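Local structure of sulfite dehydrogenase (2XTS) at residues P216-N221 with T259-A264; F117-A122 with G141-M146; L339-A344 with I373-V378; A264-T269 with Y350-K355. The protein oxidises protein-bound sulfane sulfur at a molybdenum-molybdopterin centre, as the catalytic partner of a heme-bearing cytochrome in the sulfane dehydrogenase SoxCD. One frame throughout, in Å; residues are numbered along the deposited sequence. Where two conformers were deposited one is given.

Interaction 1. Residues P216-N221 with T259-A264; sequences PGWEGN and TWVMDA. With CO (cobalt (II) ion), chain G; MTE (phosphonic acidmono-(2-amino-5,6-dimercapto-4-oxo-3,7,8a,9,10,10a-hexahydro-4H-8-oxa-1,3,9,10-tetraaza-anthracen-7-ylmethyl)ester), chain E; 2MO (molybdenum (IV)oxide), chain F.
A cobalt ion pins the two loops together. Glu219 OE1 binds it at 2.1 Å and Thr259 holds it twice, through its backbone O and through OG1, while two waters and His369 complete six ligands. Glu219 OE1 and Thr259 O, 2.8 Å apart, are brought together by the metal and share no hydrogen bond. Glu219 OE2 accepts a hydrogen bond from one of the bound waters and makes a salt bridge to Arg181, which fixes the turn of the carboxylate and would favour its ionised form. Thr259 OG1 is hydrogen-bonded in turn to Asp248. Beside the metal the backbones meet in a single bridge between Trp218 and Val261: Glu219 N donates to Trp260 O (2.8 Å), and Met262 N donates almost straight to Gly217 O (2.9 Å, 172°). Over this bridge the indoles of Trp218 and Trp260 point the same way in an offset stack, planes 15° apart, with Trp218 CH2 3.4 Å from Trp260 CE3. Trp260 CB lies over the centre of the Trp218 six-membered ring, a CH-pi contact. An alanine in place of Trp218 would lose both the stack and this CH-pi contact, and would probably loosen the loop next to the cobalt. Met262, bent at chi2 and chi3, lays SD against Glu219 CB at 3.6 Å. Further along, Asn221 ND2 approaches MTE S1' at 3.3 Å. The contact thus joins the molybdopterin-binding and dimerisation domains, its tryptophans packed on strand 181-184 and Met262 on strand 112-119.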
# COMPACT_ATOMS: atom_id res chain seq x y z
N PRO A 216 7.94 1.71 -16.83
CA PRO A 216 6.53 1.42 -17.01
C PRO A 216 6.21 0.61 -18.27
O PRO A 216 6.64 0.94 -19.38
CB PRO A 216 5.89 2.79 -17.03
CG PRO A 216 6.77 3.57 -16.12
CD PRO A 216 8.14 3.13 -16.48
N GLY A 217 5.51 -0.48 -18.06
CA GLY A 217 5.05 -1.32 -19.14
C GLY A 217 6.04 -2.35 -19.64
O GLY A 217 5.69 -3.17 -20.49
N TRP A 218 7.28 -2.29 -19.17
CA TRP A 218 8.36 -3.13 -19.68
C TRP A 218 8.67 -4.27 -18.70
O TRP A 218 8.40 -4.18 -17.49
CB TRP A 218 9.60 -2.29 -19.97
CG TRP A 218 9.52 -1.47 -21.23
CD1 TRP A 218 8.37 -1.11 -21.88
CD2 TRP A 218 10.60 -0.96 -22.01
NE1 TRP A 218 8.69 -0.41 -23.02
CE2 TRP A 218 10.05 -0.30 -23.12
CE3 TRP A 218 11.99 -1.02 -21.90
CZ2 TRP A 218 10.84 0.27 -24.11
CZ3 TRP A 218 12.77 -0.47 -22.88
CH2 TRP A 218 12.20 0.18 -23.96
N GLU A 219 9.19 -5.37 -19.24
CA GLU A 219 9.42 -6.58 -18.51
C GLU A 219 10.21 -6.34 -17.25
O GLU A 219 11.15 -5.55 -17.20
CB GLU A 219 10.08 -7.63 -19.43
CG GLU A 219 11.53 -7.32 -19.82
CD GLU A 219 12.08 -8.19 -20.95
OE1 GLU A 219 11.34 -9.06 -21.46
OE2 GLU A 219 13.26 -7.97 -21.34
N GLY A 220 9.83 -7.09 -16.21
CA GLY A 220 10.38 -6.85 -14.87
C GLY A 220 11.89 -6.90 -14.80
O GLY A 220 12.50 -6.24 -13.98
N ASN A 221 12.52 -7.75 -15.61
CA ASN A 221 13.98 -7.81 -15.57
C ASN A 221 14.65 -6.46 -15.74
O ASN A 221 15.75 -6.24 -15.22
CB ASN A 221 14.52 -8.83 -16.59
CG ASN A 221 16.02 -9.01 -16.47
OD1 ASN A 221 16.78 -8.50 -17.30
ND2 ASN A 221 16.47 -9.62 -15.38
N THR A 259 12.46 -7.87 -26.44
CA THR A 259 11.01 -7.88 -26.29
C THR A 259 10.76 -7.20 -24.97
O THR A 259 10.63 -7.82 -23.91
CB THR A 259 10.43 -9.31 -26.37
OG1 THR A 259 11.18 -10.19 -25.51
CG2 THR A 259 10.56 -9.80 -27.81
N TRP A 260 10.73 -5.89 -25.02
CA TRP A 260 10.67 -5.09 -23.82
C TRP A 260 9.25 -4.99 -23.26
O TRP A 260 9.05 -5.13 -22.05
CB TRP A 260 11.23 -3.70 -24.09
CG TRP A 260 12.67 -3.71 -24.52
CD1 TRP A 260 13.67 -4.43 -23.98
CD2 TRP A 260 13.26 -2.91 -25.56
NE1 TRP A 260 14.86 -4.17 -24.63
CE2 TRP A 260 14.63 -3.23 -25.60
CE3 TRP A 260 12.75 -2.00 -26.48
CZ2 TRP A 260 15.50 -2.64 -26.52
CZ3 TRP A 260 13.62 -1.43 -27.41
CH2 TRP A 260 14.98 -1.75 -27.41
N VAL A 261 8.27 -4.69 -24.10
CA VAL A 261 6.93 -4.41 -23.58
C VAL A 261 6.18 -5.68 -23.20
O VAL A 261 6.32 -6.74 -23.82
CB VAL A 261 6.04 -3.50 -24.50
CG1 VAL A 261 4.97 -2.77 -23.68
CG2 VAL A 261 6.84 -2.46 -25.20
N MET A 262 5.39 -5.55 -22.14
CA MET A 262 4.48 -6.58 -21.68
C MET A 262 3.10 -6.30 -22.28
O MET A 262 2.53 -5.23 -22.10
CB MET A 262 4.44 -6.61 -20.15
CG MET A 262 5.78 -6.83 -19.48
SD MET A 262 6.56 -8.40 -19.96
CE MET A 262 5.59 -9.57 -19.02
N ASP A 263 2.54 -7.28 -22.98
CA ASP A 263 1.27 -7.08 -23.68
C ASP A 263 0.05 -7.26 -22.77
O ASP A 263 0.13 -7.82 -21.66
CB ASP A 263 1.19 -8.04 -24.87
CG ASP A 263 2.22 -7.76 -25.95
OD1 ASP A 263 2.59 -6.59 -26.17
OD2 ASP A 263 2.65 -8.73 -26.60
N ALA A 264 -1.11 -6.81 -23.25
CA ALA A 264 -2.35 -6.85 -22.48
C ALA A 264 -2.64 -8.25 -21.99
O ALA A 264 -2.55 -9.23 -22.74
CB ALA A 264 -3.52 -6.32 -23.30
CO CO G . 11.19 -9.78 -23.40
N1 MTE E . 17.85 -6.13 -10.28
C2 MTE E . 18.99 -6.64 -9.83
N2 MTE E . 19.98 -5.80 -9.48
N3 MTE E . 19.17 -7.97 -9.68
C4 MTE E . 18.20 -8.88 -10.00
O4 MTE E . 18.45 -10.09 -9.82
N5 MTE E . 15.91 -9.21 -10.97
C6 MTE E . 15.07 -8.57 -11.96
C7 MTE E . 14.59 -7.18 -11.58
N8 MTE E . 15.70 -6.37 -11.15
C9 MTE E . 16.94 -8.40 -10.53
C10 MTE E . 16.81 -6.94 -10.67
C1' MTE E . 13.87 -9.41 -12.35
S1' MTE E . 14.11 -10.80 -13.39
C2' MTE E . 12.61 -9.07 -11.98
S2' MTE E . 11.23 -9.90 -12.57
C3' MTE E . 12.40 -7.89 -11.06
O3' MTE E . 13.62 -7.30 -10.56
C4' MTE E . 11.62 -8.32 -9.84
O4' MTE E . 11.35 -7.18 -9.01
P MTE E . 10.92 -7.49 -7.50
O1P MTE E . 9.61 -8.30 -7.74
O2P MTE E . 11.93 -8.36 -6.83
O3P MTE E . 10.65 -6.16 -6.88
MO 2MO F . 11.99 -11.39 -14.26
OT1 2MO F . 11.76 -10.57 -15.84
OT2 2MO F . 12.89 -13.12 -14.43
O HOH W 1 13.24 -9.19 -23.70
O HOH W 2 11.78 -11.80 -23.10

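Interaction 2. Residues F117-A122 with G141-M146; sequences FCECAA and GMIHNM. With 2MO (molybdenum (IV)oxide), chain F; MTE (phosphonic acidmono-(2-amino-5,6-dimercapto-4-oxo-3,7,8a,9,10,10a-hexahydro-4H-8-oxa-1,3,9,10-tetraaza-anthracen-7-ylmethyl)ester), chain E.
The imidazole of His144 has Met146 CE centred over one face, 3.7 Å above the plane, and a phosphate oxygen of the cofactor at its edge. There NE2 donates to MTE O3P at 3.0 Å along a nearly straight line (177°), and the phosphate's negative charge would probably polarise the ring. With CG in the crowded position between backbone N and carbonyl carbon (chi1 60°), the ring swings back to the partner strand, so that CE1 meets Cys118 CB obliquely at 3.5 Å; His207 packs edge-to-face with it. The Phe117 ring, also turned to chi1 72°, has Glu119 N in plane at its edge and an edge-to-face partner in Trp291. Both rings hang from antiparallel strands 112-119 and 143-152 of the molybdopterin-binding domain of the sulfite oxidase family. Cys118 and His144 form a hydrogen-bonded pair facing the cofactor; Phe117, Glu119, Ile143 and Asn145 line the other face. Ile143 CD1 rests on Glu119 CB at 3.8 Å, beneath a carboxylate engaged by Trp291 and Lys265. Met142, the centre of an inverse gamma turn, extends the pairing where the strand ends, its O accepting from Cys120 N (3.0 Å). Its CB also backs Cys120 CB at 3.7 Å. Cys120 SG, anti to its backbone N, binds molybdenum at 2.4 Å, the protein thiolate beside the two dithiolene sulfurs, while Ala121 N donates to the molybdenum-bound oxygen OT1 at 3.0 Å.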
# COMPACT_ATOMS: atom_id res chain seq x y z
N PHE A 117 2.71 -1.56 -12.86
CA PHE A 117 2.92 -2.95 -12.59
C PHE A 117 4.33 -3.38 -13.01
O PHE A 117 4.85 -2.98 -14.06
CB PHE A 117 1.86 -3.84 -13.30
CG PHE A 117 2.01 -3.94 -14.81
CD1 PHE A 117 2.93 -4.83 -15.38
CD2 PHE A 117 1.25 -3.16 -15.66
CE1 PHE A 117 3.07 -4.92 -16.76
CE2 PHE A 117 1.41 -3.25 -17.00
CZ PHE A 117 2.33 -4.11 -17.56
N CYS A 118 4.92 -4.22 -12.16
CA CYS A 118 6.19 -4.90 -12.45
C CYS A 118 5.85 -6.36 -12.65
O CYS A 118 5.49 -7.03 -11.68
CB CYS A 118 7.15 -4.73 -11.28
SG CYS A 118 8.73 -5.56 -11.51
N GLU A 119 5.85 -6.82 -13.91
CA GLU A 119 5.53 -8.20 -14.24
C GLU A 119 6.80 -8.87 -14.74
O GLU A 119 7.41 -8.43 -15.71
CB GLU A 119 4.42 -8.32 -15.27
CG GLU A 119 4.04 -9.77 -15.53
CD GLU A 119 2.95 -9.98 -16.56
OE1 GLU A 119 2.70 -9.07 -17.39
OE2 GLU A 119 2.39 -11.10 -16.53
N CYS A 120 7.20 -9.95 -14.09
CA CYS A 120 8.34 -10.72 -14.59
C CYS A 120 8.03 -11.23 -16.01
O CYS A 120 6.94 -11.67 -16.29
CB CYS A 120 8.61 -11.89 -13.67
SG CYS A 120 10.10 -12.84 -14.12
N ALA A 121 9.03 -11.15 -16.88
CA ALA A 121 8.91 -11.65 -18.23
C ALA A 121 8.44 -13.09 -18.25
O ALA A 121 7.74 -13.52 -19.19
CB ALA A 121 10.26 -11.56 -18.93
N ALA A 122 8.85 -13.84 -17.22
CA ALA A 122 8.57 -15.27 -17.09
C ALA A 122 7.21 -15.60 -16.48
O ALA A 122 6.91 -16.76 -16.27
CB ALA A 122 9.70 -15.96 -16.33
N GLY A 141 1.26 -14.91 -10.60
CA GLY A 141 1.66 -14.10 -9.47
C GLY A 141 3.06 -13.53 -9.45
O GLY A 141 3.47 -12.96 -8.46
N MET A 142 3.81 -13.62 -10.55
CA MET A 142 5.07 -12.90 -10.67
C MET A 142 4.76 -11.46 -11.12
O MET A 142 5.16 -11.02 -12.21
CB MET A 142 6.06 -13.56 -11.65
CG MET A 142 6.29 -15.01 -11.49
SD MET A 142 7.54 -15.49 -12.74
CE MET A 142 7.38 -17.27 -12.73
N ILE A 143 4.05 -10.72 -10.28
CA ILE A 143 3.64 -9.38 -10.59
C ILE A 143 3.37 -8.65 -9.28
O ILE A 143 2.90 -9.23 -8.30
CB ILE A 143 2.35 -9.41 -11.48
CG1 ILE A 143 2.06 -8.05 -12.09
CG2 ILE A 143 1.12 -9.95 -10.73
CD1 ILE A 143 1.16 -8.16 -13.31
N HIS A 144 3.61 -7.35 -9.30
CA HIS A 144 3.18 -6.46 -8.23
C HIS A 144 2.89 -5.09 -8.82
O HIS A 144 3.26 -4.80 -9.95
CB HIS A 144 4.14 -6.44 -7.01
CG HIS A 144 5.54 -6.00 -7.26
ND1 HIS A 144 5.87 -4.76 -7.77
CD2 HIS A 144 6.70 -6.59 -6.91
CE1 HIS A 144 7.19 -4.64 -7.77
NE2 HIS A 144 7.72 -5.73 -7.25
N ASN A 145 2.20 -4.25 -8.05
CA ASN A 145 1.73 -2.96 -8.51
C ASN A 145 1.79 -1.99 -7.37
O ASN A 145 1.11 -2.15 -6.39
CB ASN A 145 0.30 -3.11 -9.03
CG ASN A 145 -0.27 -1.87 -9.71
OD1 ASN A 145 -1.11 -1.15 -9.13
ND2 ASN A 145 0.10 -1.65 -10.93
N MET A 146 2.63 -0.99 -7.51
CA MET A 146 2.89 -0.04 -6.44
C MET A 146 2.88 1.39 -6.97
O MET A 146 3.10 1.67 -8.15
CB MET A 146 4.25 -0.32 -5.78
CG MET A 146 4.40 -1.76 -5.37
SD MET A 146 5.84 -2.00 -4.32
CE MET A 146 5.80 -3.78 -4.13
MO 2MO F . 11.99 -11.39 -14.26
OT1 2MO F . 11.76 -10.57 -15.84
OT2 2MO F . 12.89 -13.12 -14.43
N1 MTE E . 17.85 -6.13 -10.28
C2 MTE E . 18.99 -6.64 -9.83
N2 MTE E . 19.98 -5.80 -9.48
N3 MTE E . 19.17 -7.97 -9.68
C4 MTE E . 18.20 -8.88 -10.00
O4 MTE E . 18.45 -10.09 -9.82
N5 MTE E . 15.91 -9.21 -10.97
C6 MTE E . 15.07 -8.57 -11.96
C7 MTE E . 14.59 -7.18 -11.58
N8 MTE E . 15.70 -6.37 -11.15
C9 MTE E . 16.94 -8.40 -10.53
C10 MTE E . 16.81 -6.94 -10.67
C1' MTE E . 13.87 -9.41 -12.35
S1' MTE E . 14.11 -10.80 -13.39
C2' MTE E . 12.61 -9.07 -11.98
S2' MTE E . 11.23 -9.90 -12.57
C3' MTE E . 12.40 -7.89 -11.06
O3' MTE E . 13.62 -7.30 -10.56
C4' MTE E . 11.62 -8.32 -9.84
O4' MTE E . 11.35 -7.18 -9.01
P MTE E . 10.92 -7.49 -7.50
O1P MTE E . 9.61 -8.30 -7.74
O2P MTE E . 11.93 -8.36 -6.83
O3P MTE E . 10.65 -6.16 -6.88

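Interaction 3. Residues L339-A344 with I373-V378; sequences LLQSRA and IQTWWV
Pairing is close at one end of these two strands and gives way to water at the other. At the close end Leu340 and Trp376 form an antiparallel hydrogen-bonded pair, Leu340 N to Trp376 O at 2.8 Å and Trp376 N to Leu340 O at 2.9 Å, both bonds lying in the plane of the accepting carbonyl. Leu340 CD1 crosses obliquely to Val378 CG2 (3.7 Å), and on the other face Leu339 CD2 sits against CB and CD1 of Trp377. Gln341, extended beyond CG, runs alongside Thr375 and points NE2 at its OG1 (2.9 Å), close to the amide plane. The strands, 338-346 and 375-378, are neighbours in the large antiparallel sheet of the dimerisation domain, which belongs to the immunoglobulin-like E-set group. Trp376 NE1 reaches back to Ile268 O on strand 265-270, and the cytochrome chain packs on Leu339, Arg343 and Trp377. Beyond Gln341 the backbones part. Ser342 N stays 4.2 Å from Gln374 O and is buried without a partner. Three waters take part in the joint: one, at the margin of the paired part, donates to both Leu340 O and Gln374 O, and lies over a face of the Trp376 indole. A second links Ser342 O with Gln374 N, and a third is hydrogen-bonded to Ser342 OG, which also bonds Ser266 OG, and weakly to Gln374 O. Ile373 packs CG2 3.7 Å from Gln341 CB and CD1 alongside the aliphatic part of Arg343, whose guanidinium goes to Asp301.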
# COMPACT_ATOMS: atom_id res chain seq x y z
N LEU A 339 -16.58 -22.84 -17.52
CA LEU A 339 -15.23 -22.63 -18.00
C LEU A 339 -15.01 -21.13 -18.04
O LEU A 339 -15.37 -20.44 -19.00
CB LEU A 339 -15.02 -23.28 -19.36
CG LEU A 339 -14.98 -24.80 -19.36
CD1 LEU A 339 -15.14 -25.31 -20.79
CD2 LEU A 339 -13.71 -25.36 -18.69
N LEU A 340 -14.40 -20.62 -16.98
CA LEU A 340 -14.25 -19.17 -16.83
C LEU A 340 -13.03 -18.69 -17.59
O LEU A 340 -11.96 -19.28 -17.49
CB LEU A 340 -14.06 -18.78 -15.36
CG LEU A 340 -15.14 -19.16 -14.36
CD1 LEU A 340 -14.73 -18.71 -12.98
CD2 LEU A 340 -16.48 -18.55 -14.76
N GLN A 341 -13.18 -17.57 -18.29
CA GLN A 341 -12.08 -16.89 -18.96
C GLN A 341 -12.27 -15.39 -18.86
O GLN A 341 -13.41 -14.91 -18.81
CB GLN A 341 -12.02 -17.26 -20.43
CG GLN A 341 -11.78 -18.72 -20.74
CD GLN A 341 -11.66 -18.99 -22.21
OE1 GLN A 341 -12.17 -18.25 -23.04
NE2 GLN A 341 -10.95 -20.07 -22.55
N SER A 342 -11.15 -14.66 -18.88
CA SER A 342 -11.18 -13.23 -19.02
C SER A 342 -10.29 -12.82 -20.18
O SER A 342 -9.26 -13.46 -20.46
CB SER A 342 -10.78 -12.54 -17.72
OG SER A 342 -9.48 -12.89 -17.30
N ARG A 343 -10.69 -11.75 -20.85
CA ARG A 343 -9.99 -11.25 -22.04
C ARG A 343 -9.88 -9.73 -21.97
O ARG A 343 -10.91 -9.04 -22.05
CB ARG A 343 -10.75 -11.68 -23.30
CG ARG A 343 -10.16 -11.26 -24.62
CD ARG A 343 -11.05 -11.78 -25.75
NE ARG A 343 -12.36 -11.12 -25.79
CZ ARG A 343 -13.37 -11.47 -26.59
NH1 ARG A 343 -13.26 -12.53 -27.38
NH2 ARG A 343 -14.51 -10.79 -26.56
N ALA A 344 -8.66 -9.23 -21.81
CA ALA A 344 -8.41 -7.79 -21.73
C ALA A 344 -8.31 -7.12 -23.09
O ALA A 344 -7.83 -7.73 -24.05
CB ALA A 344 -7.14 -7.54 -20.98
N ILE A 373 -4.97 -16.17 -22.65
CA ILE A 373 -6.17 -16.26 -21.84
C ILE A 373 -6.10 -17.50 -20.96
O ILE A 373 -5.85 -18.60 -21.44
CB ILE A 373 -7.44 -16.28 -22.74
CG1 ILE A 373 -7.65 -14.93 -23.41
CG2 ILE A 373 -8.69 -16.71 -22.00
CD1 ILE A 373 -8.69 -14.96 -24.54
N GLN A 374 -6.35 -17.29 -19.68
CA GLN A 374 -6.42 -18.35 -18.68
C GLN A 374 -7.85 -18.89 -18.57
O GLN A 374 -8.80 -18.11 -18.57
CB GLN A 374 -5.99 -17.78 -17.32
CG GLN A 374 -6.10 -18.77 -16.16
CD GLN A 374 -5.15 -19.95 -16.28
OE1 GLN A 374 -5.55 -21.13 -16.31
NE2 GLN A 374 -3.88 -19.65 -16.36
N THR A 375 -7.99 -20.20 -18.46
CA THR A 375 -9.28 -20.85 -18.26
C THR A 375 -9.31 -21.51 -16.90
O THR A 375 -8.37 -22.21 -16.50
CB THR A 375 -9.49 -21.94 -19.30
OG1 THR A 375 -9.31 -21.40 -20.62
CG2 THR A 375 -10.89 -22.56 -19.21
N TRP A 376 -10.41 -21.30 -16.17
CA TRP A 376 -10.68 -22.06 -14.95
C TRP A 376 -11.89 -22.98 -15.17
O TRP A 376 -12.97 -22.52 -15.59
CB TRP A 376 -11.05 -21.18 -13.75
CG TRP A 376 -10.05 -20.15 -13.34
CD1 TRP A 376 -10.35 -18.85 -13.06
CD2 TRP A 376 -8.62 -20.29 -13.15
NE1 TRP A 376 -9.22 -18.18 -12.70
CE2 TRP A 376 -8.15 -19.03 -12.74
CE3 TRP A 376 -7.71 -21.35 -13.23
CZ2 TRP A 376 -6.81 -18.80 -12.47
CZ3 TRP A 376 -6.39 -21.12 -12.95
CH2 TRP A 376 -5.95 -19.86 -12.58
N TRP A 377 -11.71 -24.25 -14.85
CA TRP A 377 -12.83 -25.18 -14.82
C TRP A 377 -13.44 -25.18 -13.42
O TRP A 377 -12.82 -25.63 -12.48
CB TRP A 377 -12.36 -26.58 -15.21
CG TRP A 377 -13.41 -27.64 -15.22
CD1 TRP A 377 -14.73 -27.50 -15.51
CD2 TRP A 377 -13.20 -29.03 -14.98
NE1 TRP A 377 -15.36 -28.73 -15.47
CE2 TRP A 377 -14.43 -29.68 -15.16
CE3 TRP A 377 -12.07 -29.79 -14.68
CZ2 TRP A 377 -14.58 -31.06 -15.00
CZ3 TRP A 377 -12.21 -31.17 -14.51
CH2 TRP A 377 -13.46 -31.78 -14.67
N VAL A 378 -14.66 -24.65 -13.32
CA VAL A 378 -15.42 -24.67 -12.08
C VAL A 378 -16.31 -25.90 -12.12
O VAL A 378 -17.14 -26.04 -13.00
CB VAL A 378 -16.28 -23.41 -11.89
CG1 VAL A 378 -17.09 -23.46 -10.59
CG2 VAL A 378 -15.42 -22.15 -11.92
O HOH W 3 -9.79 -18.07 -16.00
O HOH W 4 -7.05 -14.52 -19.07
O HOH W 5 -8.81 -15.62 -16.29

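Interaction 4. Residues A264-T269 with Y350-K355; sequences AKSVIT and YVQPTK
Strand 265-270, an outermost strand, within this chain, of the antiparallel sheet in the E-set dimerisation domain, receives the loop that leads from strand 338-346 to helix 355-362. The segments share no backbone hydrogen bond, and the polar work falls to Gln352. With CG anti to the backbone N (chi1 -171°) and the chain extended beyond it, this side chain reaches straight out to Ser266, whose OG donates to OE1 at 2.7 Å, in the carbonyl plane and on a lone pair. Ser266 OG occupies the crowded position between its own N and carbonyl carbon, and is also hydrogen-bonded to Ser342 OG. OE1 has a second donor, Ala344 N, while NE2 is bonded to Asn371 O, so both ends of the buried amide are engaged and its flip state is set. A leucine in place of Gln352 would remove these bonds, and would probably cost the buried Ala344 N its acceptor and leave Ser266 OG with the bond to Ser342 OG. Apolar contact is slighter: Ala264 CB meets the Tyr350 ring obliquely, 3.6 Å from CD1. Plain van der Waals packing sets Gln352 CG 3.6 Å from Ala264 O. Tyr350 OH is held by Asn371. Among the charges, Lys265 points its CB away and carries NZ to Glu119, in the molybdopterin-binding domain. The cytochrome chain packs on Tyr350, Val351 and Pro353, and Thr354 N-caps the helix that follows. One water bridges the segments, donating to Ser266 O at 2.8 Å and taking a weak bond from Gln352 NE2 at 3.2 Å.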
# COMPACT_ATOMS: atom_id res chain seq x y z
N ALA A 264 -1.11 -6.81 -23.25
CA ALA A 264 -2.35 -6.85 -22.48
C ALA A 264 -2.64 -8.25 -21.99
O ALA A 264 -2.55 -9.23 -22.74
CB ALA A 264 -3.52 -6.32 -23.30
N LYS A 265 -3.06 -8.33 -20.73
CA LYS A 265 -3.20 -9.58 -20.05
C LYS A 265 -4.26 -9.45 -18.97
O LYS A 265 -4.55 -8.36 -18.50
CB LYS A 265 -1.84 -9.94 -19.44
CG LYS A 265 -1.71 -11.34 -18.91
CD LYS A 265 -0.24 -11.65 -18.66
CE LYS A 265 -0.04 -12.96 -17.94
NZ LYS A 265 1.41 -13.33 -17.84
N SER A 266 -4.80 -10.57 -18.54
CA SER A 266 -5.76 -10.60 -17.44
C SER A 266 -5.82 -11.96 -16.82
O SER A 266 -5.46 -12.96 -17.43
CB SER A 266 -7.17 -10.23 -17.89
OG SER A 266 -7.75 -11.23 -18.70
N VAL A 267 -6.36 -12.00 -15.62
CA VAL A 267 -6.65 -13.24 -14.93
C VAL A 267 -7.78 -13.03 -13.94
O VAL A 267 -7.81 -12.01 -13.25
CB VAL A 267 -5.40 -13.86 -14.22
CG1 VAL A 267 -4.81 -12.94 -13.14
CG2 VAL A 267 -5.72 -15.25 -13.67
N ILE A 268 -8.70 -13.99 -13.87
CA ILE A 268 -9.71 -14.07 -12.83
C ILE A 268 -9.04 -14.61 -11.56
O ILE A 268 -8.53 -15.72 -11.53
CB ILE A 268 -10.88 -14.96 -13.28
CG1 ILE A 268 -11.65 -14.23 -14.40
CG2 ILE A 268 -11.81 -15.25 -12.11
CD1 ILE A 268 -12.62 -15.14 -15.20
N THR A 269 -9.05 -13.80 -10.50
CA THR A 269 -8.43 -14.19 -9.24
C THR A 269 -9.38 -14.93 -8.33
O THR A 269 -8.94 -15.68 -7.47
CB THR A 269 -7.82 -12.96 -8.54
OG1 THR A 269 -8.83 -11.97 -8.33
CG2 THR A 269 -6.74 -12.34 -9.41
N TYR A 350 -5.65 -3.66 -29.01
CA TYR A 350 -5.15 -5.01 -28.78
C TYR A 350 -6.07 -5.78 -27.82
O TYR A 350 -6.39 -5.29 -26.73
CB TYR A 350 -3.73 -4.92 -28.21
CG TYR A 350 -3.03 -6.23 -27.97
CD1 TYR A 350 -3.31 -7.00 -26.85
CD2 TYR A 350 -2.02 -6.68 -28.82
CE1 TYR A 350 -2.66 -8.19 -26.61
CE2 TYR A 350 -1.35 -7.85 -28.58
CZ TYR A 350 -1.66 -8.61 -27.47
OH TYR A 350 -1.00 -9.80 -27.20
N VAL A 351 -6.42 -6.99 -28.25
CA VAL A 351 -7.26 -7.92 -27.52
C VAL A 351 -6.39 -9.11 -27.09
O VAL A 351 -5.75 -9.77 -27.92
CB VAL A 351 -8.42 -8.43 -28.37
CG1 VAL A 351 -9.28 -9.38 -27.55
CG2 VAL A 351 -9.22 -7.24 -28.93
N GLN A 352 -6.35 -9.35 -25.79
CA GLN A 352 -5.62 -10.48 -25.24
C GLN A 352 -5.90 -11.77 -26.03
O GLN A 352 -7.04 -12.18 -26.14
CB GLN A 352 -5.99 -10.67 -23.77
CG GLN A 352 -5.14 -11.68 -23.05
CD GLN A 352 -5.66 -11.99 -21.65
OE1 GLN A 352 -6.63 -11.40 -21.19
NE2 GLN A 352 -4.99 -12.91 -20.95
N PRO A 353 -4.84 -12.44 -26.51
CA PRO A 353 -5.02 -13.64 -27.31
C PRO A 353 -5.20 -14.90 -26.48
O PRO A 353 -4.80 -14.94 -25.30
CB PRO A 353 -3.71 -13.73 -28.10
CG PRO A 353 -2.69 -13.18 -27.16
CD PRO A 353 -3.43 -12.02 -26.49
N THR A 354 -5.72 -15.95 -27.10
CA THR A 354 -5.67 -17.27 -26.49
C THR A 354 -4.25 -17.83 -26.49
O THR A 354 -3.40 -17.40 -27.28
CB THR A 354 -6.58 -18.28 -27.20
OG1 THR A 354 -6.12 -18.47 -28.55
CG2 THR A 354 -8.02 -17.84 -27.16
N LYS A 355 -4.01 -18.81 -25.64
CA LYS A 355 -2.74 -19.55 -25.62
C LYS A 355 -2.48 -20.17 -27.00
O LYS A 355 -1.37 -20.11 -27.53
CB LYS A 355 -2.74 -20.65 -24.54
CG LYS A 355 -2.95 -20.17 -23.10
CD LYS A 355 -3.04 -21.34 -22.12
CE LYS A 355 -1.62 -21.72 -21.67
NZ LYS A 355 -1.51 -22.80 -20.62
O HOH W 4 -7.05 -14.52 -19.07

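Overall arrangement
All four contacts are buried, but they lie in different parts of the fold. Interactions 1 and 2 meet at the active site, both touching the pterin cofactor and the molybdenum-oxygen group, with the metal itself bound by interaction 2, and are joined by Glu119 O with Gly220 N; their chemistry is metal ligation, phosphate binding and aromatic packing. Interactions 3 and 4 belong to the dimerisation domain, where strand pairing, serine and glutamine hydrogen bonds and a shared water do the joining, and they interlock at Ser342 with Ser266 and Ala344 with Gln352. Two links cross between the pairs: Ala264 is common to interactions 1 and 4, and the Glu119–Lys265 salt bridge ties interaction 2 to interaction 4. Only interaction 2 lacks cytochrome contacts.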